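Local coordinates for protein p-nitrophenyl phosphatase (Pho2) (Archaeoglobus fulgidus, PDB 3QGM) that probably hydrolyses phosphate monoesters as a phosphatase of the haloacid dehalogenase superfamily and binds a calcium ion, at residues Val93-Thr96 with Gly100-Glu103; Arg82-Glu87 with Tyr120-Ser125; Arg127-Glu132 with Thr166-Gly171. One frame throughout, in Å; residues are numbered along the deposited sequence.

Contact 1: Val93-Thr96 with Gly100-Glu103; sequences VFTT and GLIE
T95 and I102 bring the two backbones closest, with their CA atoms 7.4 Å apart: the last residue of strand 92-95 faces the first turn of helix 99-107 after a turn of three residues. At this spacing the short threonine side chain, which projects toward the helix, meets two consecutive helical residues with its two branches. T95 CG2 lies 3.8 Å from I102 CG1, an aliphatic contact between side chains set at a slant to one another. The other branch turns to L101, whose methyl CD2 passes alongside the hydroxyl, 3.4 Å from T95 OG1. With OG1 of T95 trans to the main-chain nitrogen (chi1 -173°), the hydroxyl is placed where two bonds grip it: it donates to V122 O of the neighbouring strand and accepts from G97 N in the turn. The leucine methyl thus packs against a buried polar atom whose bonding is already satisfied. L101 also reaches V122, and L105, one helical turn further on, touches both V93 and T95. Such a helix lying back on the strand that leads into it is the first half of the beta-alpha-beta unit 92-95, 99-107, 111-112, a right-handed crossover in textbook examples of parallel alpha/beta folds.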
loop_
_atom_site.group_PDB
_atom_site.type_symbol
_atom_site.label_atom_id
_atom_site.label_comp_id
_atom_site.label_asym_id
_atom_site.label_seq_id
_atom_site.Cartn_x
_atom_site.Cartn_y
_atom_site.Cartn_z
ATOM N N VAL A 93 1.641 -20.666 -10.040
ATOM C CA VAL A 93 1.169 -19.375 -9.628
ATOM C C VAL A 93 0.982 -19.303 -8.104
ATOM O O VAL A 93 0.615 -20.298 -7.446
ATOM C CB VAL A 93 -0.173 -19.003 -10.345
ATOM C CG1 VAL A 93 -0.050 -19.128 -11.847
ATOM C CG2 VAL A 93 -1.342 -19.869 -9.869
ATOM N N PHE A 94 1.258 -18.117 -7.564
ATOM C CA PHE A 94 0.921 -17.729 -6.193
ATOM C C PHE A 94 0.036 -16.493 -6.309
ATOM O O PHE A 94 0.329 -15.561 -7.086
ATOM C CB PHE A 94 2.167 -17.441 -5.374
ATOM C CG PHE A 94 1.870 -16.762 -4.066
ATOM C CD1 PHE A 94 1.471 -17.494 -2.976
ATOM C CD2 PHE A 94 1.908 -15.396 -3.969
ATOM C CE1 PHE A 94 1.169 -16.879 -1.788
ATOM C CE2 PHE A 94 1.584 -14.761 -2.798
ATOM C CZ PHE A 94 1.206 -15.517 -1.691
ATOM N N THR A 95 -1.080 -16.528 -5.605
ATOM C CA THR A 95 -2.040 -15.432 -5.608
ATOM C C THR A 95 -2.357 -14.879 -4.205
ATOM O O THR A 95 -2.329 -15.619 -3.222
ATOM C CB THR A 95 -3.316 -15.840 -6.296
ATOM O OG1 THR A 95 -4.143 -14.700 -6.425
ATOM C CG2 THR A 95 -4.057 -16.970 -5.463
ATOM N N THR A 96 -2.645 -13.572 -4.140
ATOM C CA THR A 96 -3.104 -12.921 -2.921
ATOM C C THR A 96 -4.641 -12.989 -2.835
ATOM O O THR A 96 -5.233 -12.554 -1.855
ATOM C CB THR A 96 -2.714 -11.430 -2.872
ATOM O OG1 THR A 96 -3.287 -10.739 -3.994
ATOM C CG2 THR A 96 -1.201 -11.237 -2.903
ATOM N N GLY A 100 -12.662 -17.296 -5.596
ATOM C CA GLY A 100 -13.109 -17.232 -6.964
ATOM C C GLY A 100 -11.987 -16.994 -7.949
ATOM O O GLY A 100 -12.056 -17.468 -9.089
ATOM N N LEU A 101 -10.940 -16.267 -7.537
ATOM C CA LEU A 101 -9.772 -16.146 -8.385
ATOM C C LEU A 101 -8.994 -17.456 -8.459
ATOM O O LEU A 101 -8.623 -17.914 -9.563
ATOM C CB LEU A 101 -8.879 -15.029 -7.918
ATOM C CG LEU A 101 -7.591 -14.835 -8.693
ATOM C CD1 LEU A 101 -7.806 -14.681 -10.219
ATOM C CD2 LEU A 101 -6.852 -13.594 -8.115
ATOM N N ILE A 102 -8.796 -18.074 -7.298
ATOM C CA ILE A 102 -8.087 -19.346 -7.200
ATOM C C ILE A 102 -8.808 -20.365 -8.089
ATOM O O ILE A 102 -8.186 -21.121 -8.799
ATOM C CB ILE A 102 -8.085 -19.840 -5.752
ATOM C CG1 ILE A 102 -7.241 -18.898 -4.839
ATOM C CG2 ILE A 102 -7.598 -21.267 -5.687
ATOM C CD1 ILE A 102 -7.333 -19.236 -3.373
ATOM N N GLU A 103 -10.132 -20.382 -7.995
ATOM C CA GLU A 103 -10.954 -21.268 -8.818
ATOM C C GLU A 103 -10.635 -21.098 -10.298
ATOM O O GLU A 103 -10.462 -22.102 -10.995
ATOM C CB GLU A 103 -12.442 -21.047 -8.580
ATOM C CG GLU A 103 -13.321 -22.141 -9.164
ATOM C CD GLU A 103 -14.416 -22.625 -8.245
ATOM O OE1 GLU A 103 -15.048 -21.839 -7.518
ATOM O OE2 GLU A 103 -14.609 -23.835 -8.242
#

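Contact 2: Arg82-Glu87 with Tyr120-Ser125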
loop_
_atom_site.group_PDB
_atom_site.type_symbol
_atom_site.label_atom_id
_atom_site.label_comp_id
_atom_site.label_asym_id
_atom_site.label_seq_id
_atom_site.Cartn_x
_atom_site.Cartn_y
_atom_site.Cartn_z
ATOM N N ARG A 82 -6.892 -17.118 -17.812
ATOM C CA ARG A 82 -6.667 -17.493 -19.216
ATOM C C ARG A 82 -5.486 -16.758 -19.884
ATOM O O ARG A 82 -4.753 -17.361 -20.666
ATOM C CB ARG A 82 -7.938 -17.255 -20.034
ATOM C CG ARG A 82 -9.106 -18.055 -19.543
ATOM C CD ARG A 82 -8.989 -19.555 -19.681
ATOM N NE ARG A 82 -9.991 -20.196 -18.808
ATOM C CZ ARG A 82 -10.456 -21.439 -18.932
ATOM N NH1 ARG A 82 -10.053 -22.238 -19.945
ATOM N NH2 ARG A 82 -11.371 -21.876 -18.052
ATOM N N PHE A 83 -5.296 -15.484 -19.563
ATOM C CA PHE A 83 -4.113 -14.755 -19.998
ATOM C C PHE A 83 -2.815 -15.508 -19.592
ATOM O O PHE A 83 -1.906 -15.688 -20.372
ATOM C CB PHE A 83 -4.136 -13.307 -19.435
ATOM C CG PHE A 83 -2.942 -12.498 -19.825
ATOM C CD1 PHE A 83 -2.971 -11.689 -20.949
ATOM C CD2 PHE A 83 -1.756 -12.605 -19.112
ATOM C CE1 PHE A 83 -1.809 -10.979 -21.356
ATOM C CE2 PHE A 83 -0.616 -11.903 -19.482
ATOM C CZ PHE A 83 -0.634 -11.101 -20.617
ATOM N N ILE A 84 -2.723 -15.949 -18.354
ATOM C CA ILE A 84 -1.535 -16.637 -17.917
ATOM C C ILE A 84 -1.343 -17.989 -18.621
ATOM O O ILE A 84 -0.237 -18.346 -19.039
ATOM C CB ILE A 84 -1.550 -16.788 -16.394
ATOM C CG1 ILE A 84 -1.598 -15.377 -15.774
ATOM C CG2 ILE A 84 -0.349 -17.583 -15.943
ATOM C CD1 ILE A 84 -1.660 -15.281 -14.225
ATOM N N ALA A 85 -2.426 -18.740 -18.676
ATOM C CA ALA A 85 -2.440 -20.098 -19.199
ATOM C C ALA A 85 -1.999 -20.124 -20.672
ATOM O O ALA A 85 -1.268 -21.044 -21.117
ATOM C CB ALA A 85 -3.836 -20.643 -19.055
ATOM N N ARG A 86 -2.465 -19.135 -21.433
ATOM C CA ARG A 86 -2.049 -18.980 -22.832
ATOM C C ARG A 86 -0.572 -18.693 -22.943
ATOM O O ARG A 86 0.116 -19.236 -23.785
ATOM C CB ARG A 86 -2.802 -17.851 -23.483
ATOM C CG ARG A 86 -4.184 -18.252 -23.752
ATOM C CD ARG A 86 -4.947 -17.108 -24.228
ATOM N NE ARG A 86 -6.371 -17.370 -24.153
ATOM C CZ ARG A 86 -7.285 -16.426 -24.299
ATOM N NH1 ARG A 86 -6.912 -15.162 -24.500
ATOM N NH2 ARG A 86 -8.570 -16.744 -24.241
ATOM N N GLU A 87 -0.101 -17.820 -22.064
ATOM C CA GLU A 87 1.295 -17.486 -22.013
ATOM C C GLU A 87 2.157 -18.673 -21.598
ATOM O O GLU A 87 3.251 -18.845 -22.097
ATOM C CB GLU A 87 1.494 -16.363 -20.973
ATOM C CG GLU A 87 2.211 -15.223 -21.497
ATOM C CD GLU A 87 2.385 -14.123 -20.475
ATOM O OE1 GLU A 87 2.708 -14.390 -19.300
ATOM O OE2 GLU A 87 2.226 -12.980 -20.901
ATOM N N TYR A 120 4.547 -17.052 -11.384
ATOM C CA TYR A 120 3.705 -15.868 -11.507
ATOM C C TYR A 120 3.190 -15.444 -10.138
ATOM O O TYR A 120 2.741 -16.291 -9.333
ATOM C CB TYR A 120 2.495 -16.131 -12.404
ATOM C CG TYR A 120 2.753 -16.185 -13.909
ATOM C CD1 TYR A 120 3.382 -17.285 -14.493
ATOM C CD2 TYR A 120 2.368 -15.117 -14.749
ATOM C CE1 TYR A 120 3.637 -17.316 -15.880
ATOM C CE2 TYR A 120 2.629 -15.145 -16.135
ATOM C CZ TYR A 120 3.248 -16.258 -16.677
ATOM O OH TYR A 120 3.454 -16.306 -18.016
ATOM N N LEU A 121 3.228 -14.132 -9.909
ATOM C CA LEU A 121 2.518 -13.503 -8.835
ATOM C C LEU A 121 1.222 -12.928 -9.395
ATOM O O LEU A 121 1.253 -12.121 -10.306
ATOM C CB LEU A 121 3.408 -12.382 -8.199
ATOM C CG LEU A 121 2.746 -11.408 -7.211
ATOM C CD1 LEU A 121 2.113 -12.178 -6.009
ATOM C CD2 LEU A 121 3.793 -10.251 -6.768
ATOM N N VAL A 122 0.092 -13.333 -8.828
ATOM C CA VAL A 122 -1.229 -12.925 -9.256
ATOM C C VAL A 122 -1.908 -12.158 -8.111
ATOM O O VAL A 122 -2.166 -12.693 -7.045
ATOM C CB VAL A 122 -2.066 -14.156 -9.691
ATOM C CG1 VAL A 122 -3.397 -13.749 -10.272
ATOM C CG2 VAL A 122 -1.267 -14.971 -10.711
ATOM N N VAL A 123 -2.094 -10.865 -8.312
ATOM C CA VAL A 123 -2.578 -10.012 -7.255
ATOM C C VAL A 123 -4.037 -9.768 -7.531
ATOM O O VAL A 123 -4.388 -9.301 -8.578
ATOM C CB VAL A 123 -1.778 -8.689 -7.236
ATOM C CG1 VAL A 123 -2.572 -7.618 -6.541
ATOM C CG2 VAL A 123 -0.394 -8.896 -6.564
ATOM N N GLY A 124 -4.891 -10.175 -6.618
ATOM C CA GLY A 124 -6.299 -9.828 -6.624
ATOM C C GLY A 124 -6.671 -9.425 -5.186
ATOM O O GLY A 124 -5.987 -9.806 -4.227
ATOM N N SER A 125 -7.750 -8.655 -5.055
ATOM C CA SER A 125 -8.251 -8.255 -3.767
ATOM C C SER A 125 -8.552 -9.436 -2.871
ATOM O O SER A 125 -8.952 -10.498 -3.369
ATOM C CB SER A 125 -9.525 -7.451 -3.927
ATOM O OG SER A 125 -9.760 -6.769 -2.731
#
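I84, the first residue of 82-87 to meet strand 120-123, sets its methyl CG2 over the centre of the Y120 ring, 3.7 Å from the centroid and only 4° off the ring normal: a clear CH-pi contact. Its other branch, extended at chi2 178°, carries CD1 past the ring to V122, where it ends 3.5 Å from V122 CG2. One isoleucine therefore spans two residues on the same face of the strand, and I148 of the next strand extends this apolar layer. A turn later E87 reaches the far end of the same ring. Y120 OH donates a hydrogen bond to E87 OE1, which sits at the ring edge in its plane, with the carboxylate turned 32° from that plane. The modelled length, 2.4 Å, is very short and its exact value doubtful. E87 OE2 pairs with R146 in a salt bridge, so the carboxylate is held through both oxygens. A phenylalanine in place of Y120 could keep the ring under I84 but would probably leave E87 OE1 without this donor and the carboxylate less firmly fixed. Helix and strand run nearly antiparallel, their axes 168° apart and 11.3 Å at closest approach, as a helix covering one face of the parallel sheet in an alpha/beta sandwich, here consistent with the cap domain of a haloacid dehalogenase-type phosphatase.

Contact 3: Arg127-Glu132 with Thr166-Gly171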
loop_
_atom_site.group_PDB
_atom_site.type_symbol
_atom_site.label_atom_id
_atom_site.label_comp_id
_atom_site.label_asym_id
_atom_site.label_seq_id
_atom_site.Cartn_x
_atom_site.Cartn_y
_atom_site.Cartn_z
ATOM N N ARG A 127 -10.441 -9.952 1.107
ATOM C CA ARG A 127 -11.040 -9.470 2.329
ATOM C C ARG A 127 -10.338 -10.107 3.545
ATOM O O ARG A 127 -10.447 -9.638 4.649
ATOM C CB ARG A 127 -12.555 -9.807 2.302
ATOM C CG ARG A 127 -13.435 -8.959 3.214
ATOM C CD ARG A 127 -14.929 -9.270 2.985
ATOM N NE ARG A 127 -15.238 -10.689 3.158
ATOM C CZ ARG A 127 -15.330 -11.314 4.328
ATOM N NH1 ARG A 127 -15.126 -10.653 5.472
ATOM N NH2 ARG A 127 -15.613 -12.618 4.353
ATOM N N LYS A 128 -9.593 -11.183 3.309
ATOM C CA LYS A 128 -8.821 -11.869 4.326
ATOM C C LYS A 128 -7.328 -11.519 4.247
ATOM O O LYS A 128 -6.478 -12.243 4.797
ATOM C CB LYS A 128 -9.049 -13.378 4.230
ATOM C CG LYS A 128 -10.409 -13.807 4.754
ATOM C CD LYS A 128 -10.600 -15.372 4.749
ATOM C CE LYS A 128 -11.932 -15.829 5.471
ATOM N NZ LYS A 128 -13.038 -16.303 4.538
ATOM N N ILE A 129 -7.014 -10.395 3.591
ATOM C CA ILE A 129 -5.625 -9.973 3.474
ATOM C C ILE A 129 -5.065 -9.773 4.885
ATOM O O ILE A 129 -5.743 -9.270 5.800
ATOM C CB ILE A 129 -5.471 -8.676 2.570
ATOM C CG1 ILE A 129 -4.007 -8.391 2.234
ATOM C CG2 ILE A 129 -6.029 -7.470 3.224
ATOM C CD1 ILE A 129 -3.386 -9.367 1.328
ATOM N N ASN A 130 -3.829 -10.177 5.070
ATOM C CA ASN A 130 -3.179 -10.053 6.380
ATOM C C ASN A 130 -1.677 -9.905 6.241
ATOM O O ASN A 130 -1.160 -9.908 5.118
ATOM C CB ASN A 130 -3.553 -11.235 7.293
ATOM C CG ASN A 130 -3.047 -12.575 6.785
ATOM O OD1 ASN A 130 -2.211 -12.657 5.894
ATOM N ND2 ASN A 130 -3.592 -13.650 7.357
ATOM N N PHE A 131 -0.967 -9.774 7.349
ATOM C CA PHE A 131 0.481 -9.527 7.276
ATOM C C PHE A 131 1.227 -10.671 6.576
ATOM O O PHE A 131 2.123 -10.448 5.734
ATOM C CB PHE A 131 1.032 -9.312 8.671
ATOM C CG PHE A 131 2.411 -8.706 8.713
ATOM C CD1 PHE A 131 2.600 -7.349 8.448
ATOM C CD2 PHE A 131 3.486 -9.456 9.095
ATOM C CE1 PHE A 131 3.884 -6.758 8.551
ATOM C CE2 PHE A 131 4.743 -8.896 9.177
ATOM C CZ PHE A 131 4.941 -7.527 8.908
ATOM N N GLU A 132 0.843 -11.902 6.890
ATOM C CA GLU A 132 1.524 -13.071 6.325
ATOM C C GLU A 132 1.342 -13.078 4.824
ATOM O O GLU A 132 2.314 -13.239 4.087
ATOM C CB GLU A 132 1.015 -14.395 6.935
ATOM C CG GLU A 132 1.326 -15.630 6.039
ATOM C CD GLU A 132 1.117 -16.994 6.728
ATOM O OE1 GLU A 132 0.028 -17.242 7.305
ATOM O OE2 GLU A 132 2.073 -17.809 6.674
ATOM N N THR A 166 -8.284 -3.849 -5.177
ATOM C CA THR A 166 -7.077 -4.545 -5.517
ATOM C C THR A 166 -5.872 -3.605 -5.589
ATOM O O THR A 166 -4.733 -4.009 -5.327
ATOM C CB THR A 166 -7.258 -5.235 -6.874
ATOM O OG1 THR A 166 -8.355 -6.157 -6.770
ATOM C CG2 THR A 166 -5.948 -5.943 -7.279
ATOM N N GLY A 167 -6.140 -2.341 -5.907
ATOM C CA GLY A 167 -5.082 -1.340 -6.000
ATOM C C GLY A 167 -4.375 -1.092 -4.683
ATOM O O GLY A 167 -3.259 -0.572 -4.635
HETATM N N MSE A 168 -5.016 -1.476 -3.594
HETATM C CA MSE A 168 -4.355 -1.401 -2.336
HETATM C C MSE A 168 -3.088 -2.262 -2.289
HETATM O O MSE A 168 -2.034 -1.810 -1.764
HETATM C CB MSE A 168 -5.264 -1.803 -1.210
HETATM C CG MSE A 168 -4.652 -1.390 0.080
HETATM SE SE MSE A 168 -3.783 -2.903 0.796
HETATM C CE MSE A 168 -5.446 -3.325 1.733
ATOM N N ILE A 169 -3.195 -3.488 -2.802
ATOM C CA ILE A 169 -2.077 -4.423 -2.775
ATOM C C ILE A 169 -1.055 -3.913 -3.814
ATOM O O ILE A 169 0.128 -3.834 -3.551
ATOM C CB ILE A 169 -2.500 -5.892 -3.057
ATOM C CG1 ILE A 169 -3.458 -6.396 -1.951
ATOM C CG2 ILE A 169 -1.267 -6.769 -3.151
ATOM C CD1 ILE A 169 -4.165 -7.684 -2.255
ATOM N N ILE A 170 -1.522 -3.450 -4.962
ATOM C CA ILE A 170 -0.606 -2.866 -5.935
ATOM C C ILE A 170 0.201 -1.716 -5.390
ATOM O O ILE A 170 1.397 -1.611 -5.652
ATOM C CB ILE A 170 -1.334 -2.427 -7.227
ATOM C CG1 ILE A 170 -1.940 -3.649 -7.916
ATOM C CG2 ILE A 170 -0.350 -1.715 -8.176
ATOM C CD1 ILE A 170 -3.144 -3.348 -8.853
ATOM N N GLY A 171 -0.469 -0.824 -4.683
ATOM C CA GLY A 171 0.169 0.324 -4.108
ATOM C C GLY A 171 1.165 -0.050 -3.026
ATOM O O GLY A 171 2.277 0.510 -2.962
#
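M168 and I169, neighbours near the start of helix 167-177, both meet I129, the buried residue of the loop that leads into helix 131-143. The backbones stay well apart, 9.1 Å between the CA atoms of I129 and I169, so the contact is made by the ends of long side chains and is wholly apolar. M168, present as selenomethionine, sends its terminal methyl CE to the branch methyl of I129, 4.4 Å from I129 CG2, a loose apolar touch. The selenium itself stands further back, 5.6 Å between M168 SE and I129 CG2, which leaves the methyl to do the touching. The same side chain packs on M134 of the second subunit, so it bridges the loop and the dimer interface. I169 makes the closer approach. Its chain is nearly straight beyond CB (chi2 167°), while I129 has CG1 trans to the main-chain nitrogen (chi1 -169°), and the two residues reach toward each other tip to tip until I129 CD1 and I169 CD1 are 4.0 Å apart. I169 also touches T96 and V123, which ties this meeting of methyls to the C-terminal ends of strands 92-95 and 120-123. Just past I129, N130 is the N-cap of helix 131-143, with its OD1 bonded to L133 N. The loop that leads into helix 131-143 thus packs on the first turn of helix 167-177, both helices on one face of the parallel alpha/beta sheet, beside the interface through which the subunits of this dimer pair.

How the contacts relate
From the N terminus, helix 76-87 leads into strand 92-95 and helix 99-107, where contact 1 closes a tight turn. The chain then returns through strand 111-112 to strand 120-123, and contact 2 closes a much longer loop that encloses contact 1 entirely. Contact 3 follows in series; its loop runs through helix 131-143, strand 146-149 and the two short strands 155-158 and 161-164. Contacts 1 and 2 meet on adjacent strands through the F94 O to V122 N hydrogen bond and pack helices on one face of the sheet; contact 3 packs the loop before helix 131-143 on helix 167-177, on the opposite face, reached through T96, V123 and I169. All three lie away from the calcium site.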